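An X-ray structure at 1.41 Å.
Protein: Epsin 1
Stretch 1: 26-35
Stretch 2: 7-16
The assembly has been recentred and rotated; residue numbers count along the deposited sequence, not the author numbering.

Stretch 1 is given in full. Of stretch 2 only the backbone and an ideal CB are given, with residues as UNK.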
# COMPACT_ATOMS: atom_id res chain seq x y z
N SER A 26 12.26 -0.14 6.42
CA SER A 26 12.41 0.92 7.42
C SER A 26 11.52 2.12 7.05
O SER A 26 10.93 2.77 7.93
CB SER A 26 13.87 1.35 7.56
OG SER A 26 14.37 1.89 6.35
N LEU A 27 11.41 2.41 5.76
CA LEU A 27 10.57 3.50 5.31
C LEU A 27 9.13 3.13 5.59
O LEU A 27 8.34 3.94 6.10
CB LEU A 27 10.78 3.78 3.83
CG LEU A 27 9.93 4.89 3.21
CD1 LEU A 27 10.01 6.18 4.00
CD2 LEU A 27 10.35 5.14 1.75
N MET A 28 8.78 1.88 5.30
CA MET A 28 7.42 1.44 5.52
C MET A 28 7.11 1.54 7.02
O MET A 28 6.02 1.93 7.39
CB MET A 28 7.14 0.03 4.97
CG MET A 28 7.01 -0.03 3.39
SD MET A 28 6.29 -1.58 2.74
CE MET A 28 7.59 -2.70 3.20
N SER A 29 8.08 1.23 7.88
CA SER A 29 7.84 1.33 9.32
C SER A 29 7.58 2.77 9.74
O SER A 29 6.73 3.03 10.56
CB SER A 29 9.02 0.75 10.09
OG SER A 29 8.78 0.82 11.49
N GLU A 30 8.34 3.71 9.17
CA GLU A 30 8.10 5.12 9.44
C GLU A 30 6.67 5.54 9.07
O GLU A 30 5.99 6.24 9.82
CB GLU A 30 9.12 5.99 8.70
CG GLU A 30 10.54 5.82 9.18
CD GLU A 30 11.56 6.44 8.24
OE1 GLU A 30 11.21 7.39 7.50
OE2 GLU A 30 12.73 5.99 8.24
N ILE A 31 6.22 5.12 7.89
CA ILE A 31 4.88 5.43 7.41
C ILE A 31 3.84 4.80 8.35
O ILE A 31 2.86 5.45 8.72
CB ILE A 31 4.68 5.00 5.94
CG1 ILE A 31 5.69 5.74 5.03
CG2 ILE A 31 3.26 5.30 5.48
CD1 ILE A 31 5.79 5.17 3.64
N ALA A 32 4.09 3.57 8.81
CA ALA A 32 3.17 2.91 9.73
C ALA A 32 3.04 3.71 11.03
O ALA A 32 1.93 3.91 11.50
CB ALA A 32 3.63 1.49 10.04
N ASP A 33 4.15 4.19 11.60
CA ASP A 33 4.05 5.02 12.80
C ASP A 33 3.23 6.28 12.53
O ASP A 33 2.42 6.68 13.35
CB ASP A 33 5.43 5.43 13.31
CG ASP A 33 6.16 4.31 14.01
OD1 ASP A 33 5.49 3.40 14.56
OD2 ASP A 33 7.41 4.33 14.01
N LEU A 34 3.44 6.90 11.35
CA LEU A 34 2.70 8.11 10.99
C LEU A 34 1.20 7.87 10.83
O LEU A 34 0.41 8.81 10.96
CB LEU A 34 3.28 8.77 9.73
CG LEU A 34 4.64 9.46 9.95
CD1 LEU A 34 5.28 9.79 8.62
CD2 LEU A 34 4.48 10.74 10.78
N THR A 35 0.78 6.65 10.52
CA THR A 35 -0.67 6.40 10.43
C THR A 35 -1.44 6.60 11.73
O THR A 35 -2.67 6.71 11.70
CB THR A 35 -1.05 5.01 9.85
OG1 THR A 35 -0.63 3.98 10.75
CG2 THR A 35 -0.43 4.82 8.45
N UNK A 7 6.39 15.18 6.10
CA UNK A 7 6.88 14.61 4.87
C UNK A 7 6.15 13.31 4.57
O UNK A 7 6.68 12.45 3.87
CB UNK A 7 8.39 14.38 4.95
N UNK A 8 4.94 13.18 5.09
CA UNK A 8 4.16 11.96 4.93
C UNK A 8 3.89 11.60 3.46
O UNK A 8 4.10 10.47 3.07
CB UNK A 8 2.83 12.11 5.67
N UNK A 9 3.43 12.58 2.69
CA UNK A 9 3.09 12.35 1.30
C UNK A 9 4.36 11.99 0.54
O UNK A 9 4.36 11.06 -0.27
CB UNK A 9 2.41 13.58 0.69
N UNK A 10 5.43 12.71 0.80
CA UNK A 10 6.70 12.43 0.17
C UNK A 10 7.20 11.01 0.49
O UNK A 10 7.69 10.32 -0.40
CB UNK A 10 7.73 13.47 0.61
N UNK A 11 7.07 10.57 1.74
CA UNK A 11 7.51 9.22 2.10
C UNK A 11 6.71 8.16 1.34
O UNK A 11 7.26 7.16 0.87
CB UNK A 11 7.37 9.00 3.61
N UNK A 12 5.40 8.35 1.24
CA UNK A 12 4.58 7.43 0.45
C UNK A 12 5.02 7.40 -1.03
O UNK A 12 5.16 6.32 -1.63
CB UNK A 12 3.11 7.83 0.55
N UNK A 13 5.30 8.57 -1.60
CA UNK A 13 5.73 8.63 -3.00
C UNK A 13 7.02 7.84 -3.18
O UNK A 13 7.16 7.07 -4.12
CB UNK A 13 5.93 10.08 -3.45
N UNK A 14 7.96 8.02 -2.27
CA UNK A 14 9.23 7.33 -2.33
C UNK A 14 9.02 5.83 -2.25
O UNK A 14 9.64 5.08 -2.97
CB UNK A 14 10.15 7.80 -1.21
N UNK A 15 8.13 5.40 -1.35
CA UNK A 15 7.86 4.00 -1.12
C UNK A 15 7.17 3.35 -2.32
O UNK A 15 7.17 2.13 -2.44
CB UNK A 15 7.00 3.84 0.14
N UNK A 16 6.49 4.14 -3.13
CA UNK A 16 5.72 3.60 -4.24
C UNK A 16 6.21 4.02 -5.63
O UNK A 16 5.46 3.99 -6.62
CB UNK A 16 4.26 4.02 -4.08

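Two helices run at 145° to each other, nearly antiparallel, with their axes 10.0 Å apart at closest approach. The visible helix offers a strip of Leu-27, Ile-31 and Leu-34, with the carboxylate of Glu-30 beside it.

Position 7 has phi/psi of -121/25, outside helical values, and sits right before the helix, at the N-cap. Its CB points sideways and meets nothing within 5.5 Å, so the contact asks for little and many polar residues would do. It is Glu-7, clear of stretch 1.

At position 8 the CB again points sideways, and its ideal position lies 4.5 Å from Leu-34 CD1. A small or modest apolar residue would suit this grazing approach. Ala-8 is found, its CB 4.4 Å from Leu-34 CD1.

Positions 9 and 10 have nothing of stretch 1 within reach, and the contact leaves them free for any good helix former. They are Glu-9 and Ile-10.

Position 11 is the centre of the contact. Its CB points toward the other helix, and the ideal atom lies 3.9 Å from both Leu-27 CD1 and Ile-31 CG1, so an apolar stem suits it best. Leu-34 extends that greasy surface, while the Glu-30 carboxylate waits farther out. A leucine or methionine could use the apolar part alone; a long chain ending in a positive charge could use both. The residue is Lys-11, a knob among Leu-27, Glu-30, Ile-31 and Leu-34. Its CG lies 3.9 Å from Leu-27 CD1 and its CD 4.1 Å from Leu-34 CD1, and NZ reaches Glu-30 OE1 at 2.6 Å in a hydrogen-bonded salt bridge. With chi2 and chi3 both t, the chain spans the apolar strip before chi4 turns to m at the amine.

Position 12 points its CB away, yet the ideal atom is 4.9 Å from Ile-31 CD1. A branched apolar side chain could still touch that isoleucine, where alanine would reach less far. Val-12 does so, its CG2 4.3 Å from Ile-31 CG2.

Position 13 points away with no neighbour in stretch 1, and a polar residue costs the contact nothing. Arg-13 turns back along its own helix, its NH2 making a salt bridge with Glu-9 OE2 at 3.1 Å.

At position 14 the CB points toward Leu-27, with the ideal atom 4.0 Å from CD2. Apolar residues would fit, as would a polar one with a methylene to lend. Glu-14 takes the second course: its CG packs 3.6 Å from Leu-27 CD2 while its end leads away.

Position 15 aims its CB between two side chains, the ideal atom 3.9 Å from both Leu-27 CD2 and Ile-31 CD1. With both methyls already so close, a small side chain is the natural choice. Ala-15 fits, its CB packing against Leu-27 CD2 and Ile-31 CD1.

Position 16 leaves helical phi/psi and is out of reach, so local needs govern. Thr-16 donates from OG1 to Val-12 O at 2.8 Å.

Stretch 2 7-16: EAEIKVREAT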
# COMPACT_ATOMS: atom_id res chain seq x y z
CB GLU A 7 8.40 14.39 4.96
CG GLU A 7 9.16 15.71 4.91
CD GLU A 7 10.67 15.55 4.93
OE1 GLU A 7 11.17 14.59 5.56
OE2 GLU A 7 11.35 16.41 4.32
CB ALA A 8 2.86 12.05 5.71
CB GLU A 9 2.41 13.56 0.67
CG GLU A 9 2.15 13.38 -0.82
CD GLU A 9 1.47 14.56 -1.47
OE1 GLU A 9 1.09 15.52 -0.78
OE2 GLU A 9 1.35 14.53 -2.71
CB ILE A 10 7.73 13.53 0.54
CG1 ILE A 10 7.36 14.80 -0.23
CG2 ILE A 10 9.14 13.10 0.21
CD1 ILE A 10 7.99 16.04 0.32
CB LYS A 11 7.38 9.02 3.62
CG LYS A 11 8.49 9.71 4.39
CD LYS A 11 8.30 9.58 5.89
CE LYS A 11 9.43 10.25 6.68
NZ LYS A 11 10.77 9.69 6.33
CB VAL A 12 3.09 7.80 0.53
CG1 VAL A 12 2.30 6.95 -0.44
CG2 VAL A 12 2.57 7.63 1.94
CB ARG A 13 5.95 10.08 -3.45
CG ARG A 13 4.68 10.81 -3.71
CD ARG A 13 4.93 12.30 -3.96
NE ARG A 13 3.67 12.98 -4.26
CZ ARG A 13 3.12 13.04 -5.47
NH1 ARG A 13 3.72 12.48 -6.51
NH2 ARG A 13 1.96 13.67 -5.63
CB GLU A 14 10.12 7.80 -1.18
CG GLU A 14 11.42 7.04 -1.11
CD GLU A 14 12.33 7.33 -2.28
OE1 GLU A 14 12.32 8.50 -2.75
OE2 GLU A 14 13.04 6.40 -2.74
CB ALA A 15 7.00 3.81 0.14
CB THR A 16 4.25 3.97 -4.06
OG1 THR A 16 4.10 5.41 -4.03
CG2 THR A 16 3.69 3.37 -2.75
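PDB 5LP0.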